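Local coordinates for glucosamine 6-phosphate N-acetyltransferase (Arabidopsis thaliana, PDB 3T90), which transfers the acetyl group of acetyl-CoA to D-glucosamine 6-phosphate, an early step in making UDP-N-acetylglucosamine, at residues A[34-37]-A[38-41]. Numbering follows the deposited sequence.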
loop_
_atom_site.group_PDB
_atom_site.type_symbol
_atom_site.label_atom_id
_atom_site.label_comp_id
_atom_site.label_asym_id
_atom_site.label_seq_id
_atom_site.Cartn_x
_atom_site.Cartn_y
_atom_site.Cartn_z
ATOM N N ASP A 34 -14.398 -15.713 -15.307
ATOM C CA ASP A 34 -13.684 -15.031 -16.412
ATOM C C ASP A 34 -14.154 -13.596 -16.544
ATOM O O ASP A 34 -13.333 -12.673 -16.802
ATOM C CB ASP A 34 -13.821 -15.798 -17.701
ATOM C CG ASP A 34 -13.034 -17.084 -17.715
ATOM O OD1 ASP A 34 -12.055 -17.226 -16.948
ATOM O OD2 ASP A 34 -13.425 -18.018 -18.465
ATOM N N GLU A 35 -15.466 -13.336 -16.323
ATOM C CA GLU A 35 -16.020 -11.967 -16.444
ATOM C C GLU A 35 -15.362 -11.079 -15.419
ATOM O O GLU A 35 -15.004 -9.947 -15.704
ATOM C CB GLU A 35 -17.556 -11.974 -16.243
ATOM C CG GLU A 35 -18.307 -12.647 -17.392
ATOM C CD GLU A 35 -18.318 -14.178 -17.369
ATOM O OE1 GLU A 35 -17.718 -14.953 -16.561
ATOM O OE2 GLU A 35 -19.009 -14.675 -18.291
ATOM N N GLU A 36 -15.307 -11.550 -14.174
ATOM C CA GLU A 36 -14.734 -10.795 -13.088
ATOM C C GLU A 36 -13.219 -10.626 -13.242
ATOM O O GLU A 36 -12.703 -9.526 -13.039
ATOM C CB GLU A 36 -15.043 -11.475 -11.757
ATOM C CG GLU A 36 -14.624 -10.579 -10.632
ATOM C CD GLU A 36 -15.584 -9.444 -10.182
ATOM O OE1 GLU A 36 -16.379 -8.857 -10.983
ATOM O OE2 GLU A 36 -15.506 -9.120 -8.969
ATOM N N PHE A 37 -12.537 -11.672 -13.738
ATOM C CA PHE A 37 -11.100 -11.602 -13.994
ATOM C C PHE A 37 -10.864 -10.456 -14.990
ATOM O O PHE A 37 -10.006 -9.577 -14.746
ATOM C CB PHE A 37 -10.530 -12.903 -14.571
ATOM C CG PHE A 37 -9.054 -12.810 -14.895
ATOM C CD1 PHE A 37 -8.089 -13.090 -13.953
ATOM C CD2 PHE A 37 -8.677 -12.297 -16.103
ATOM C CE1 PHE A 37 -6.691 -12.948 -14.341
ATOM C CE2 PHE A 37 -7.334 -12.142 -16.474
ATOM C CZ PHE A 37 -6.358 -12.480 -15.607
ATOM N N ASP A 38 -11.622 -10.433 -16.079
ATOM C CA ASP A 38 -11.349 -9.408 -17.096
ATOM C C ASP A 38 -11.680 -8.042 -16.590
ATOM O O ASP A 38 -10.950 -7.073 -16.946
ATOM C CB ASP A 38 -12.192 -9.681 -18.358
ATOM C CG ASP A 38 -11.706 -10.849 -19.109
ATOM O OD1 ASP A 38 -10.610 -11.407 -18.915
ATOM O OD2 ASP A 38 -12.431 -11.246 -20.026
ATOM N N ARG A 39 -12.740 -7.925 -15.760
ATOM C CA ARG A 39 -13.144 -6.622 -15.244
ATOM C C ARG A 39 -11.981 -6.098 -14.422
ATOM O O ARG A 39 -11.608 -4.912 -14.580
ATOM C CB ARG A 39 -14.377 -6.787 -14.353
ATOM C CG ARG A 39 -14.966 -5.467 -13.932
ATOM C CD ARG A 39 -16.186 -5.577 -13.033
ATOM N NE ARG A 39 -15.806 -6.198 -11.760
ATOM C CZ ARG A 39 -15.386 -5.513 -10.707
ATOM N NH1 ARG A 39 -15.393 -4.188 -10.757
ATOM N NH2 ARG A 39 -14.983 -6.148 -9.605
ATOM N N ARG A 40 -11.456 -6.919 -13.505
ATOM C CA ARG A 40 -10.454 -6.433 -12.561
ATOM C C ARG A 40 -9.117 -6.271 -13.272
ATOM O O ARG A 40 -8.374 -5.325 -12.986
ATOM C CB ARG A 40 -10.398 -7.466 -11.404
ATOM C CG ARG A 40 -9.260 -7.169 -10.280
ATOM C CD ARG A 40 -9.198 -5.716 -9.800
ATOM N NE ARG A 40 -10.516 -5.168 -9.492
ATOM C CZ ARG A 40 -11.028 -5.196 -8.280
ATOM N NH1 ARG A 40 -10.417 -5.842 -7.245
ATOM N NH2 ARG A 40 -12.132 -4.514 -8.067
ATOM N N PHE A 41 -8.805 -7.119 -14.274
ATOM C CA PHE A 41 -7.590 -6.905 -15.094
ATOM C C PHE A 41 -7.636 -5.546 -15.752
ATOM O O PHE A 41 -6.647 -4.796 -15.702
ATOM C CB PHE A 41 -7.518 -8.030 -16.172
ATOM C CG PHE A 41 -6.281 -7.910 -17.060
ATOM C CD1 PHE A 41 -5.100 -8.583 -16.700
ATOM C CD2 PHE A 41 -6.233 -7.100 -18.180
ATOM C CE1 PHE A 41 -3.954 -8.426 -17.391
ATOM C CE2 PHE A 41 -5.037 -6.969 -18.942
ATOM C CZ PHE A 41 -3.905 -7.639 -18.520
#
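R39 NE donates to E36 OE1 over 2.8 Å with an N-H...O angle of 158°, the shortest side-chain bond within this helical stretch. A second bond, R39 NH2 to E36 OE2 at 3.1 Å, makes the salt bridge two-pronged: the guanidinium offers its NE side, one nitrogen to each carboxylate oxygen. The pairing is not coplanar, for the two flat groups are turned 43° apart and both oxygens are met from above the carboxylate plane. Bends in both chains, at chi2 of E36 (83°) and chi3 of R39, bring these ends together three residues apart. Were E36 an alanine, the R39 guanidinium would probably lose this carboxylate mate and be freer to turn on the helix surface.

On another side of the helix, F37 and F41 run side by side, F37 CE2 lying 4.1 Å from F41 CB. The F37 ring also stacks on F76 of the second subunit, against which F41 packs. D38 OD1 sits in plane at the F37 ring edge, 3.5 Å from CD2, and is paired with K15. R40 forms a salt bridge through NE to E43 and a hydrogen bond through NH1 to K75 O of the second subunit.

Beneath these side chains, i to i+4 backbone bonds, such as F41 N to F37 O at 2.8 Å, mark an alpha-helix with an i/i+3 Glu-Arg bridge, here contributing phenylalanines to the homodimer interface of a GNAT-fold enzyme.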